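Local coordinates for cellulase (Soil metagenome, PDB 5I2U), which is a halotolerant cellulase of glycoside hydrolase family 5, with a TIM-barrel fold, and probably hydrolyses the beta-1,4-glucosidic bonds of cellulose, at residues D81-T86 against N320-A325; E171-S176 against P210-S215; H198-L203 against T220-A225. One frame throughout, in Å; residues are numbered along the deposited sequence.

Contact 1: residues D81-T86 against N320-A325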
ATOM      1  N   ASP A  81      11.391 -13.077   3.414  1.00 38.88           N
ATOM      2  CA  ASP A  81      12.725 -13.665   3.598  1.00 39.55           C
ATOM      3  C   ASP A  81      13.743 -13.229   2.541  1.00 37.07           C
ATOM      4  O   ASP A  81      14.828 -12.792   2.890  1.00 37.79           O
ATOM      5  CB  ASP A  81      12.645 -15.201   3.642  1.00 40.70           C
ATOM      6  CG  ASP A  81      11.876 -15.712   4.848  1.00 42.21           C
ATOM      7  OD1 ASP A  81      11.650 -14.950   5.809  1.00 47.85           O
ATOM      8  OD2 ASP A  81      11.500 -16.893   4.847  1.00 46.01           O
ATOM      9  N   ASP A  82      13.396 -13.351   1.263  1.00 35.74           N
ATOM     10  CA  ASP A  82      14.344 -13.090   0.178  1.00 33.10           C
ATOM     11  C   ASP A  82      14.380 -11.622  -0.281  1.00 35.09           C
ATOM     12  O   ASP A  82      15.473 -11.092  -0.535  1.00 35.55           O
ATOM     13  CB  ASP A  82      14.047 -13.994  -1.008  1.00 32.93           C
ATOM     14  CG  ASP A  82      15.054 -13.833  -2.119  1.00 31.52           C
ATOM     15  OD1 ASP A  82      16.253 -14.078  -1.878  1.00 30.88           O
ATOM     16  OD2 ASP A  82      14.650 -13.437  -3.228  1.00 29.52           O
ATOM     17  N   TRP A  83      13.210 -10.978  -0.403  1.00 33.24           N
ATOM     18  CA  TRP A  83      13.147  -9.549  -0.816  1.00 34.61           C
ATOM     19  C   TRP A  83      13.313  -8.593   0.373  1.00 34.49           C
ATOM     20  O   TRP A  83      13.529  -7.401   0.177  1.00 37.85           O
ATOM     21  CB  TRP A  83      11.836  -9.221  -1.553  1.00 31.29           C
ATOM     22  CG  TRP A  83      11.729  -9.780  -2.935  1.00 30.08           C
ATOM     23  CD1 TRP A  83      12.293 -10.930  -3.408  1.00 28.61           C
ATOM     24  CD2 TRP A  83      10.982  -9.224  -4.018  1.00 29.83           C
ATOM     25  NE1 TRP A  83      11.963 -11.113  -4.719  1.00 30.26           N
ATOM     26  CE2 TRP A  83      11.152 -10.083  -5.124  1.00 30.75           C
ATOM     27  CE3 TRP A  83      10.178  -8.088  -4.160  1.00 29.13           C
ATOM     28  CZ2 TRP A  83      10.543  -9.839  -6.368  1.00 29.59           C
ATOM     29  CZ3 TRP A  83       9.592  -7.830  -5.395  1.00 30.64           C
ATOM     30  CH2 TRP A  83       9.774  -8.711  -6.487  1.00 30.23           C
ATOM     31  N   LYS A  84      13.209  -9.126   1.587  1.00 35.86           N
ATOM     32  CA  LYS A  84      13.288  -8.345   2.827  1.00 39.70           C
ATOM     33  C   LYS A  84      12.156  -7.326   2.958  1.00 38.27           C
ATOM     34  O   LYS A  84      12.350  -6.258   3.535  1.00 34.85           O
ATOM     35  CB  LYS A  84      14.664  -7.672   2.997  1.00 43.05           C
ATOM     36  CG  LYS A  84      15.857  -8.597   2.824  1.00 47.74           C
ATOM     37  CD  LYS A  84      15.902  -9.686   3.880  1.00 51.85           C
ATOM     38  CE  LYS A  84      17.228 -10.447   3.805  1.00 56.41           C
ATOM     39  NZ  LYS A  84      17.179 -11.741   4.536  1.00 53.11           N
ATOM     40  N   CYS A  85      10.968  -7.669   2.453  1.00 35.32           N
ATOM     41  CA  CYS A  85       9.805  -6.820   2.654  1.00 33.82           C
ATOM     42  C   CYS A  85       9.473  -6.770   4.145  1.00 33.03           C
ATOM     43  O   CYS A  85       9.441  -7.805   4.830  1.00 31.39           O
ATOM     44  CB  CYS A  85       8.591  -7.319   1.862  1.00 32.87           C
ATOM     45  SG  CYS A  85       8.794  -7.267   0.065  1.00 33.42           S
ATOM     46  N   THR A  86       9.299  -5.550   4.644  1.00 30.66           N
ATOM     47  CA  THR A  86       8.795  -5.300   5.988  1.00 30.74           C
ATOM     48  C   THR A  86       7.312  -5.000   5.951  1.00 33.13           C
ATOM     49  O   THR A  86       6.664  -4.939   7.007  1.00 35.01           O
ATOM     50  CB  THR A  86       9.559  -4.137   6.667  1.00 34.13           C
ATOM     51  OG1 THR A  86       9.638  -2.999   5.782  1.00 36.92           O
ATOM     52  CG2 THR A  86      10.966  -4.588   7.027  1.00 34.49           C
ATOM     53  N   ASN A 320      16.222  -5.283  -5.218  1.00 33.78           N
ATOM     54  CA  ASN A 320      17.463  -4.643  -4.777  1.00 34.13           C
ATOM     55  C   ASN A 320      17.194  -3.409  -3.952  1.00 33.73           C
ATOM     56  O   ASN A 320      17.819  -3.227  -2.910  1.00 34.13           O
ATOM     57  CB  ASN A 320      18.379  -4.275  -5.955  1.00 33.23           C
ATOM     58  CG  ASN A 320      18.974  -5.491  -6.645  1.00 32.48           C
ATOM     59  OD1 ASN A 320      19.212  -6.527  -6.029  1.00 33.62           O
ATOM     60  ND2 ASN A 320      19.211  -5.367  -7.935  1.00 33.56           N
ATOM     61  N   SER A 321      16.263  -2.582  -4.416  1.00 33.03           N
ATOM     62  CA  SER A 321      15.857  -1.378  -3.698  1.00 33.35           C
ATOM     63  C   SER A 321      15.409  -1.700  -2.283  1.00 34.45           C
ATOM     64  O   SER A 321      15.806  -1.027  -1.330  1.00 35.93           O
ATOM     65  CB  SER A 321      14.718  -0.645  -4.440  1.00 35.13           C
ATOM     66  OG  SER A 321      15.189   0.098  -5.557  1.00 33.58           O
ATOM     67  N   ILE A 322      14.589  -2.735  -2.142  1.00 31.88           N
ATOM     68  CA  ILE A 322      14.050  -3.089  -0.841  1.00 33.89           C
ATOM     69  C   ILE A 322      15.135  -3.701   0.042  1.00 32.65           C
ATOM     70  O   ILE A 322      15.196  -3.396   1.226  1.00 33.86           O
ATOM     71  CB  ILE A 322      12.815  -4.026  -0.952  1.00 33.18           C
ATOM     72  CG1 ILE A 322      11.684  -3.310  -1.677  1.00 33.41           C
ATOM     73  CG2 ILE A 322      12.313  -4.460   0.425  1.00 32.57           C
ATOM     74  CD1 ILE A 322      10.612  -4.232  -2.207  1.00 37.48           C
ATOM     75  N   ARG A 323      15.961  -4.565  -0.534  1.00 34.77           N
ATOM     76  CA  ARG A 323      17.025  -5.263   0.217  1.00 38.03           C
ATOM     77  C   ARG A 323      18.118  -4.338   0.761  1.00 40.14           C
ATOM     78  O   ARG A 323      18.581  -4.534   1.878  1.00 41.27           O
ATOM     79  CB  ARG A 323      17.677  -6.348  -0.638  1.00 36.99           C
ATOM     80  CG  ARG A 323      16.875  -7.627  -0.726  1.00 37.36           C
ATOM     81  CD  ARG A 323      17.512  -8.564  -1.734  1.00 38.82           C
ATOM     82  NE  ARG A 323      18.848  -8.941  -1.288  1.00 40.43           N
ATOM     83  CZ  ARG A 323      19.140  -9.906  -0.404  1.00 41.39           C
ATOM     84  NH1 ARG A 323      18.193 -10.679   0.140  1.00 39.69           N
ATOM     85  NH2 ARG A 323      20.416 -10.111  -0.073  1.00 40.65           N
ATOM     86  N   ASN A 324      18.517  -3.342  -0.028  1.00 43.08           N
ATOM     87  CA  ASN A 324      19.578  -2.430   0.381  1.00 47.79           C
ATOM     88  C   ASN A 324      19.064  -1.427   1.439  1.00 51.30           C
ATOM     89  O   ASN A 324      19.765  -1.127   2.406  1.00 57.01           O
ATOM     90  CB  ASN A 324      20.306  -1.839  -0.854  1.00 52.33           C
ATOM     91  CG  ASN A 324      20.586  -0.340  -0.754  1.00 57.00           C
ATOM     92  OD1 ASN A 324      19.669   0.481  -0.791  1.00 59.33           O
ATOM     93  ND2 ASN A 324      21.864   0.022  -0.679  1.00 57.95           N
ATOM     94  N   ALA A 325      17.830  -0.948   1.273  1.00 53.69           N
ATOM     95  CA  ALA A 325      17.162  -0.115   2.284  1.00 53.58           C
ATOM     96  C   ALA A 325      16.942  -0.861   3.616  1.00 50.84           C
ATOM     97  O   ALA A 325      17.185  -0.293   4.670  1.00 46.81           O
ATOM     98  CB  ALA A 325      15.838   0.410   1.741  1.00 57.59           C
TER

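Contact 2: residues E171-S176 against P210-S215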
ATOM      1  N   GLU A 171     -15.816  15.024  -1.118  1.00 54.98           N
ATOM      2  CA  GLU A 171     -16.557  13.759  -1.244  1.00 54.90           C
ATOM      3  C   GLU A 171     -15.745  12.547  -0.731  1.00 55.61           C
ATOM      4  O   GLU A 171     -16.313  11.592  -0.172  1.00 46.37           O
ATOM      5  CB  GLU A 171     -16.968  13.541  -2.697  1.00 55.71           C
ATOM      6  CG  GLU A 171     -17.961  12.409  -2.914  1.00 58.37           C
ATOM      7  CD  GLU A 171     -18.450  12.310  -4.351  1.00 60.22           C
ATOM      8  OE1 GLU A 171     -18.099  13.174  -5.191  1.00 56.39           O
ATOM      9  OE2 GLU A 171     -19.190  11.350  -4.654  1.00 64.44           O
ATOM     10  N   VAL A 172     -14.427  12.607  -0.925  1.00 45.58           N
ATOM     11  CA  VAL A 172     -13.528  11.559  -0.473  1.00 48.22           C
ATOM     12  C   VAL A 172     -13.286  11.675   1.036  1.00 46.18           C
ATOM     13  O   VAL A 172     -13.138  10.665   1.723  1.00 46.98           O
ATOM     14  CB  VAL A 172     -12.183  11.579  -1.256  1.00 47.03           C
ATOM     15  CG1 VAL A 172     -11.246  10.474  -0.760  1.00 43.25           C
ATOM     16  CG2 VAL A 172     -12.433  11.417  -2.754  1.00 43.24           C
ATOM     17  N   LYS A 173     -13.232  12.901   1.543  1.00 49.74           N
ATOM     18  CA  LYS A 173     -13.117  13.145   2.992  1.00 50.36           C
ATOM     19  C   LYS A 173     -14.330  12.618   3.757  1.00 44.93           C
ATOM     20  O   LYS A 173     -14.177  12.096   4.851  1.00 47.45           O
ATOM     21  CB  LYS A 173     -12.944  14.643   3.276  1.00 51.19           C
ATOM     22  CG  LYS A 173     -12.581  15.011   4.713  1.00 52.52           C
ATOM     23  CD  LYS A 173     -12.770  16.504   4.939  1.00 60.12           C
ATOM     24  CE  LYS A 173     -12.316  16.945   6.316  1.00 64.93           C
ATOM     25  NZ  LYS A 173     -13.093  18.123   6.794  1.00 72.23           N
ATOM     26  N   THR A 174     -15.526  12.789   3.193  1.00 46.46           N
ATOM     27  CA  THR A 174     -16.764  12.318   3.823  1.00 47.83           C
ATOM     28  C   THR A 174     -16.766  10.802   3.901  1.00 45.87           C
ATOM     29  O   THR A 174     -16.985  10.239   4.967  1.00 50.83           O
ATOM     30  CB  THR A 174     -18.006  12.796   3.047  1.00 55.07           C
ATOM     31  OG1 THR A 174     -17.934  14.221   2.848  1.00 54.34           O
ATOM     32  CG2 THR A 174     -19.301  12.450   3.801  1.00 56.43           C
ATOM     33  N   TYR A 175     -16.506  10.155   2.768  1.00 43.54           N
ATOM     34  CA  TYR A 175     -16.313   8.706   2.701  1.00 40.59           C
ATOM     35  C   TYR A 175     -15.332   8.234   3.762  1.00 38.96           C
ATOM     36  O   TYR A 175     -15.576   7.251   4.472  1.00 33.20           O
ATOM     37  CB  TYR A 175     -15.796   8.338   1.303  1.00 41.52           C
ATOM     38  CG  TYR A 175     -15.281   6.918   1.077  1.00 37.90           C
ATOM     39  CD1 TYR A 175     -14.035   6.504   1.575  1.00 39.17           C
ATOM     40  CD2 TYR A 175     -16.006   6.013   0.313  1.00 38.83           C
ATOM     41  CE1 TYR A 175     -13.546   5.227   1.344  1.00 39.01           C
ATOM     42  CE2 TYR A 175     -15.522   4.725   0.074  1.00 41.01           C
ATOM     43  CZ  TYR A 175     -14.288   4.336   0.586  1.00 42.20           C
ATOM     44  OH  TYR A 175     -13.800   3.064   0.354  1.00 38.71           O
ATOM     45  N   SER A 176     -14.223   8.960   3.861  1.00 40.03           N
ATOM     46  CA  SER A 176     -13.135   8.604   4.762  1.00 41.56           C
ATOM     47  C   SER A 176     -13.506   8.767   6.232  1.00 40.50           C
ATOM     48  O   SER A 176     -13.247   7.868   7.032  1.00 35.81           O
ATOM     49  CB  SER A 176     -11.886   9.420   4.425  1.00 39.58           C
ATOM     50  OG  SER A 176     -11.419   9.032   3.154  1.00 42.53           O
ATOM     51  N   PRO A 210      -7.948  18.987   6.074  1.00 40.58           N
ATOM     52  CA  PRO A 210      -7.679  17.639   6.597  1.00 41.26           C
ATOM     53  C   PRO A 210      -8.781  17.090   7.483  1.00 42.25           C
ATOM     54  O   PRO A 210      -9.608  17.846   7.986  1.00 47.28           O
ATOM     55  CB  PRO A 210      -6.399  17.834   7.421  1.00 42.03           C
ATOM     56  CG  PRO A 210      -6.477  19.245   7.878  1.00 44.25           C
ATOM     57  CD  PRO A 210      -7.090  19.997   6.716  1.00 45.85           C
ATOM     58  N   ILE A 211      -8.748  15.779   7.706  1.00 42.32           N
ATOM     59  CA  ILE A 211      -9.652  15.124   8.650  1.00 42.77           C
ATOM     60  C   ILE A 211      -9.172  15.435  10.075  1.00 44.55           C
ATOM     61  O   ILE A 211      -8.002  15.249  10.396  1.00 44.29           O
ATOM     62  CB  ILE A 211      -9.697  13.593   8.442  1.00 41.49           C
ATOM     63  CG1 ILE A 211     -10.126  13.257   7.007  1.00 43.27           C
ATOM     64  CG2 ILE A 211     -10.667  12.932   9.417  1.00 43.60           C
ATOM     65  CD1 ILE A 211      -9.875  11.820   6.602  1.00 43.68           C
ATOM     66  N   ARG A 212     -10.091  15.877  10.929  1.00 51.37           N
ATOM     67  CA  ARG A 212      -9.760  16.345  12.273  1.00 52.90           C
ATOM     68  C   ARG A 212     -10.260  15.374  13.326  1.00 56.77           C
ATOM     69  O   ARG A 212     -11.107  14.511  13.047  1.00 52.14           O
ATOM     70  CB  ARG A 212     -10.376  17.723  12.492  1.00 61.69           C
ATOM     71  CG  ARG A 212      -9.778  18.787  11.584  1.00 66.45           C
ATOM     72  CD  ARG A 212     -10.618  20.051  11.526  1.00 73.06           C
ATOM     73  NE  ARG A 212      -9.904  21.116  10.814  1.00 76.01           N
ATOM     74  CZ  ARG A 212      -9.795  21.232   9.487  1.00 80.74           C
ATOM     75  NH1 ARG A 212     -10.361  20.348   8.654  1.00 84.20           N
ATOM     76  NH2 ARG A 212      -9.109  22.253   8.979  1.00 79.27           N
ATOM     77  N   ASP A 213      -9.716  15.521  14.535  1.00 63.19           N
ATOM     78  CA  ASP A 213     -10.075  14.697  15.703  1.00 65.31           C
ATOM     79  C   ASP A 213      -9.947  13.194  15.423  1.00 57.76           C
ATOM     80  O   ASP A 213     -10.814  12.398  15.783  1.00 60.36           O
ATOM     81  CB  ASP A 213     -11.492  15.047  16.181  1.00 71.14           C
ATOM     82  CG  ASP A 213     -11.665  16.527  16.443  1.00 74.15           C
ATOM     83  OD1 ASP A 213     -11.052  17.027  17.407  1.00 68.35           O
ATOM     84  OD2 ASP A 213     -12.407  17.189  15.683  1.00 83.83           O
ATOM     85  N   VAL A 214      -8.871  12.824  14.741  1.00 51.15           N
ATOM     86  CA  VAL A 214      -8.609  11.427  14.396  1.00 49.74           C
ATOM     87  C   VAL A 214      -7.124  11.149  14.623  1.00 44.32           C
ATOM     88  O   VAL A 214      -6.284  12.004  14.353  1.00 41.83           O
ATOM     89  CB  VAL A 214      -9.097  11.074  12.952  1.00 52.27           C
ATOM     90  CG1 VAL A 214     -10.598  11.309  12.827  1.00 51.83           C
ATOM     91  CG2 VAL A 214      -8.403  11.893  11.865  1.00 52.00           C
ATOM     92  N   SER A 215      -6.807   9.994  15.199  1.00 41.50           N
ATOM     93  CA  SER A 215      -5.411   9.626  15.434  1.00 44.92           C
ATOM     94  C   SER A 215      -4.995   8.431  14.570  1.00 42.19           C
ATOM     95  O   SER A 215      -5.837   7.682  14.078  1.00 39.81           O
ATOM     96  CB  SER A 215      -5.179   9.337  16.919  1.00 46.90           C
ATOM     97  OG  SER A 215      -5.893   8.190  17.334  1.00 44.15           O
TER

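Contact 3: residues H198-L203 against T220-A225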
ATOM      1  N   HIS A 198      -7.408  12.116  -7.912  1.00 44.02           N
ATOM      2  CA  HIS A 198      -6.371  12.021  -8.934  1.00 46.98           C
ATOM      3  C   HIS A 198      -5.272  11.044  -8.523  1.00 44.51           C
ATOM      4  O   HIS A 198      -4.088  11.368  -8.554  1.00 42.82           O
ATOM      5  CB  HIS A 198      -5.831  13.412  -9.317  1.00 50.91           C
ATOM      6  CG  HIS A 198      -6.842  14.262 -10.017  1.00 56.97           C
ATOM      7  ND1 HIS A 198      -7.500  15.301  -9.398  1.00 60.60           N
ATOM      8  CD2 HIS A 198      -7.331  14.205 -11.279  1.00 60.17           C
ATOM      9  CE1 HIS A 198      -8.343  15.855 -10.251  1.00 61.94           C
ATOM     10  NE2 HIS A 198      -8.258  15.210 -11.401  1.00 61.11           N
ATOM     11  N   TRP A 199      -5.695   9.837  -8.152  1.00 43.51           N
ATOM     12  CA  TRP A 199      -4.795   8.712  -7.879  1.00 40.13           C
ATOM     13  C   TRP A 199      -3.827   9.030  -6.752  1.00 37.84           C
ATOM     14  O   TRP A 199      -2.627   8.797  -6.862  1.00 38.28           O
ATOM     15  CB  TRP A 199      -4.090   8.291  -9.186  1.00 39.77           C
ATOM     16  CG  TRP A 199      -5.097   8.096 -10.278  1.00 38.71           C
ATOM     17  CD1 TRP A 199      -5.915   7.014 -10.446  1.00 38.41           C
ATOM     18  CD2 TRP A 199      -5.461   9.039 -11.302  1.00 37.74           C
ATOM     19  NE1 TRP A 199      -6.728   7.200 -11.535  1.00 41.33           N
ATOM     20  CE2 TRP A 199      -6.473   8.435 -12.080  1.00 37.68           C
ATOM     21  CE3 TRP A 199      -5.013  10.321 -11.651  1.00 37.80           C
ATOM     22  CZ2 TRP A 199      -7.052   9.069 -13.187  1.00 43.09           C
ATOM     23  CZ3 TRP A 199      -5.582  10.958 -12.754  1.00 40.58           C
ATOM     24  CH2 TRP A 199      -6.597  10.327 -13.511  1.00 42.43           C
ATOM     25  N   ASP A 200      -4.375   9.570  -5.665  1.00 34.88           N
ATOM     26  CA  ASP A 200      -3.596  10.022  -4.510  1.00 34.78           C
ATOM     27  C   ASP A 200      -2.491  11.029  -4.894  1.00 38.68           C
ATOM     28  O   ASP A 200      -1.347  10.905  -4.445  1.00 39.43           O
ATOM     29  CB  ASP A 200      -3.019   8.839  -3.732  1.00 35.05           C
ATOM     30  CG  ASP A 200      -4.022   7.712  -3.559  1.00 38.76           C
ATOM     31  OD1 ASP A 200      -5.143   7.978  -3.068  1.00 41.57           O
ATOM     32  OD2 ASP A 200      -3.687   6.559  -3.919  1.00 35.00           O
ATOM     33  N   GLN A 201      -2.845  12.013  -5.728  1.00 37.81           N
ATOM     34  CA  GLN A 201      -1.955  13.142  -6.061  1.00 42.73           C
ATOM     35  C   GLN A 201      -2.387  14.476  -5.442  1.00 42.82           C
ATOM     36  O   GLN A 201      -1.578  15.389  -5.353  1.00 46.32           O
ATOM     37  CB  GLN A 201      -1.845  13.305  -7.576  1.00 44.86           C
ATOM     38  CG  GLN A 201      -1.160  12.139  -8.285  1.00 46.00           C
ATOM     39  CD  GLN A 201      -1.334  12.171  -9.789  1.00 46.01           C
ATOM     40  OE1 GLN A 201      -1.617  13.219 -10.371  1.00 48.02           O
ATOM     41  NE2 GLN A 201      -1.191  11.016 -10.428  1.00 43.65           N
ATOM     42  N   ASP A 202      -3.632  14.584  -4.975  1.00 47.41           N
ATOM     43  CA  ASP A 202      -4.168  15.861  -4.483  1.00 48.46           C
ATOM     44  C   ASP A 202      -3.977  16.063  -2.984  1.00 48.55           C
ATOM     45  O   ASP A 202      -4.919  16.381  -2.271  1.00 50.29           O
ATOM     46  CB  ASP A 202      -5.643  16.005  -4.865  1.00 44.05           C
ATOM     47  CG  ASP A 202      -5.847  16.056  -6.355  1.00 44.31           C
ATOM     48  OD1 ASP A 202      -4.853  16.266  -7.076  1.00 45.65           O
ATOM     49  OD2 ASP A 202      -6.995  15.884  -6.822  1.00 41.25           O
ATOM     50  N   LEU A 203      -2.736  15.925  -2.532  1.00 48.90           N
ATOM     51  CA  LEU A 203      -2.385  16.164  -1.141  1.00 50.60           C
ATOM     52  C   LEU A 203      -2.519  17.635  -0.754  1.00 48.98           C
ATOM     53  O   LEU A 203      -2.814  17.940   0.396  1.00 50.83           O
ATOM     54  CB  LEU A 203      -0.952  15.698  -0.858  1.00 53.37           C
ATOM     55  CG  LEU A 203      -0.659  14.203  -0.961  1.00 54.75           C
ATOM     56  CD1 LEU A 203       0.835  13.991  -0.829  1.00 58.60           C
ATOM     57  CD2 LEU A 203      -1.404  13.410   0.098  1.00 53.29           C
ATOM     58  N   THR A 220      -2.263   8.787   1.576  1.00 36.95           N
ATOM     59  CA  THR A 220      -1.461   8.079   0.608  1.00 33.01           C
ATOM     60  C   THR A 220      -1.030   8.991  -0.513  1.00 34.43           C
ATOM     61  O   THR A 220      -1.670  10.021  -0.798  1.00 36.14           O
ATOM     62  CB  THR A 220      -2.131   6.797   0.083  1.00 29.36           C
ATOM     63  OG1 THR A 220      -3.362   7.118  -0.560  1.00 31.07           O
ATOM     64  CG2 THR A 220      -2.383   5.820   1.233  1.00 28.63           C
ATOM     65  N   MET A 221       0.092   8.620  -1.119  1.00 35.73           N
ATOM     66  CA  MET A 221       0.555   9.233  -2.355  1.00 37.33           C
ATOM     67  C   MET A 221       1.047   8.117  -3.248  1.00 34.82           C
ATOM     68  O   MET A 221       1.753   7.237  -2.775  1.00 38.66           O
ATOM     69  CB  MET A 221       1.667  10.251  -2.071  1.00 37.73           C
ATOM     70  CG  MET A 221       2.045  11.114  -3.265  1.00 38.34           C
ATOM     71  SD  MET A 221       3.337  10.418  -4.323  1.00 40.18           S
ATOM     72  CE  MET A 221       4.782  10.665  -3.294  1.00 39.72           C
ATOM     73  N   HIS A 222       0.652   8.143  -4.520  1.00 34.38           N
ATOM     74  CA  HIS A 222       1.119   7.180  -5.516  1.00 35.26           C
ATOM     75  C   HIS A 222       1.896   7.874  -6.635  1.00 37.30           C
ATOM     76  O   HIS A 222       1.439   8.868  -7.195  1.00 37.37           O
ATOM     77  CB  HIS A 222      -0.054   6.414  -6.121  1.00 35.43           C
ATOM     78  CG  HIS A 222      -0.750   5.495  -5.160  1.00 33.21           C
ATOM     79  ND1 HIS A 222      -1.754   4.648  -5.560  1.00 32.81           N
ATOM     80  CD2 HIS A 222      -0.590   5.281  -3.832  1.00 32.28           C
ATOM     81  CE1 HIS A 222      -2.184   3.953  -4.522  1.00 32.17           C
ATOM     82  NE2 HIS A 222      -1.497   4.321  -3.461  1.00 31.19           N
ATOM     83  N   PHE A 223       3.079   7.350  -6.948  1.00 37.81           N
ATOM     84  CA  PHE A 223       3.879   7.873  -8.057  1.00 37.69           C
ATOM     85  C   PHE A 223       4.381   6.743  -8.946  1.00 34.83           C
ATOM     86  O   PHE A 223       4.598   5.634  -8.484  1.00 34.51           O
ATOM     87  CB  PHE A 223       5.059   8.708  -7.540  1.00 36.35           C
ATOM     88  CG  PHE A 223       6.143   7.894  -6.904  1.00 37.55           C
ATOM     89  CD1 PHE A 223       7.130   7.291  -7.682  1.00 38.07           C
ATOM     90  CD2 PHE A 223       6.188   7.731  -5.532  1.00 34.88           C
ATOM     91  CE1 PHE A 223       8.122   6.524  -7.099  1.00 36.15           C
ATOM     92  CE2 PHE A 223       7.179   6.967  -4.946  1.00 34.58           C
ATOM     93  CZ  PHE A 223       8.149   6.365  -5.725  1.00 36.24           C
ATOM     94  N   TYR A 224       4.618   7.080 -10.209  1.00 35.80           N
ATOM     95  CA  TYR A 224       5.182   6.198 -11.221  1.00 35.33           C
ATOM     96  C   TYR A 224       6.265   7.024 -11.879  1.00 36.53           C
ATOM     97  O   TYR A 224       5.985   8.033 -12.537  1.00 42.10           O
ATOM     98  CB  TYR A 224       4.112   5.688 -12.178  1.00 34.03           C
ATOM     99  CG  TYR A 224       3.359   4.586 -11.494  1.00 36.50           C
ATOM    100  CD1 TYR A 224       2.325   4.877 -10.600  1.00 38.30           C
ATOM    101  CD2 TYR A 224       3.762   3.261 -11.622  1.00 36.22           C
ATOM    102  CE1 TYR A 224       1.674   3.865  -9.898  1.00 39.40           C
ATOM    103  CE2 TYR A 224       3.110   2.248 -10.937  1.00 38.41           C
ATOM    104  CZ  TYR A 224       2.067   2.557 -10.072  1.00 36.07           C
ATOM    105  OH  TYR A 224       1.426   1.559  -9.393  1.00 34.99           O
ATOM    106  N   ALA A 225       7.507   6.617 -11.643  1.00 33.79           N
ATOM    107  CA  ALA A 225       8.670   7.479 -11.829  1.00 34.55           C
ATOM    108  C   ALA A 225       8.921   7.939 -13.269  1.00 35.98           C
ATOM    109  O   ALA A 225       9.521   9.003 -13.475  1.00 34.84           O
ATOM    110  CB  ALA A 225       9.913   6.818 -11.251  1.00 35.50           C
TER
HETATM  111  O   HOH W   1      -0.839   8.765  -8.894  1.00 26.54           O

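Contact 1: residues D81-T86 against N320-A325
I322 and R323, neighbours on helix 313-325, meet the loop 81-86 differently, one as a close fit of a branched side chain against backbone carbonyls and apolar groups, the other by a hydrogen bond near the surface. The tight part belongs to I322. Its CG2, anti to the backbone N (chi1 is -63° for CG1), presses against W83 O at 3.2 Å and lies 3.6 Å from K84 O, while CD1 comes within 4.2 Å of C85 SG and 4.3 Å of W83 CE3. CG2 is laid against the two carbonyl oxygens and CD1 against two buried side chains, by shape rather than bonding.

R323 forms the outer, looser side. The bend at chi3 (63°) turns the edge of its guanidinium to D82 O, and NH1 donates a fairly straight hydrogen bond of 2.8 Å (155° at the hydrogen). The carboxylate of D82 pairs instead with R319 in a salt bridge. K84, with positive phi after the helix, lays its CE 3.8 Å from R323 NH1; a bond from NZ to D81 O at 3.1 Å holds the ammonium, a like charge still near R323 on this exposed side.

The contact joins the turn between helix 73-81 and strand 87-93 to the last helix of the barrel. C85 touches A59 of strand 57-61, and I322 touches W281 of strand 281-286, so the first and eighth strands lie beneath the seam.

Contact 2: residues E171-S176 against P210-S215
K173 on helix 169-186 reaches across to P210, I211 and R212 in the loop that leads from helix 203-208 to strand 217-224. The apolar packing is modest: K173 CG lies 3.8 Å from I211 CG1, the two chains sliding past each other in opposite directions, and one helical turn on, S176 CB meets I211 CD1 at 3.8 Å. S176 OG, meanwhile, is bonded back to V172 O at 2.8 Å, on the other face of that carbonyl from the backbone N of S176, so the hydroxyl is satisfied within the helix.

The polar part lies further out. With CG anti to the backbone N (chi1 -170°) and the chain extended beyond it, K173 runs outward until CE lies 3.3 Å from P210 O. Its NZ stands 4.0 Å from R212 NH1, near the guanidinium plane, and forms a salt bridge with D209; R212 NH1 makes a long, weak ion pair with the same aspartate. Replacing K173 with an alanine would probably leave D209 without its salt-bridge mate and open a gap beside I211.

The chemistry is that of an amphipathic lysine: methylenes extend the apolar packing of I211, while the ammonium and the guanidinium converge on a shared carboxylate that is likely to offset their like charges.

Contact 3: residues H198-L203 against T220-A225
Where D200 meets T220, M221 and H222, a short turn is packed against a strand of the TIM barrel in a buried contact made largely by backbone and polar groups. Residues 198-200 all have positive phi and form a left-handed turn beside strand 217-224.

D200 carries most of it. Its O receives a weak hydrogen bond from H222 N (3.4 Å) and a CA-H...O contact from M221 CA (3.3 Å), so two successive strand residues converge on one carbonyl. Its side chain crosses that of T220, CG lying 3.1 Å from T220 OG1, and runs alongside that of H222. OD2 sits 3.0 Å above the centre of one face of the imidazole, the carboxylate and ring planes 79° apart. The ring nitrogens use other partners, ND1 bonding to E163 and NE2 to S249, while D200 OD1 accepts from S196 N; these bonds are likely to hold the carboxylate oxygen over the ring face.

A water extends the polar seam, donating to W199 O and H222 O and accepting from Q201 NE2 at 2.7 Å. On the apolar flank, M221 CG, anti to the backbone N (chi1 -170°), lies 4.0 Å from L203 CD1; the bend at chi2 then carries its sulfur away.

E163 and E250 are placed like the catalytic glutamates of family 5 enzymes, so the contact probably borders the active-site cleft. Strand 246-252 runs beside strand 217-224, with E250 touching H222, and helix 230-241 packs against L203 and M221.

Followed from the N terminus, the chain first enters contact 1 at 81-86, just after the first helix of the barrel, and closes that loop only at 320-325, near its end; contacts 2 and 3 both fall within it. Those two cross, their segments coming in the order 171-176, 198-203, 210-215 and 220-225. Contact 1 joins the beginning of the barrel to its end, contact 2 ties helix 169-186 to the loop ahead of strand 217-224, and contact 3 ties the turn after strand 192-194 to that strand itself. Contacts 1 and 2 lie on opposite sides of the chain's centre, their centres about 33 Å apart, and contact 3 is nearer the middle.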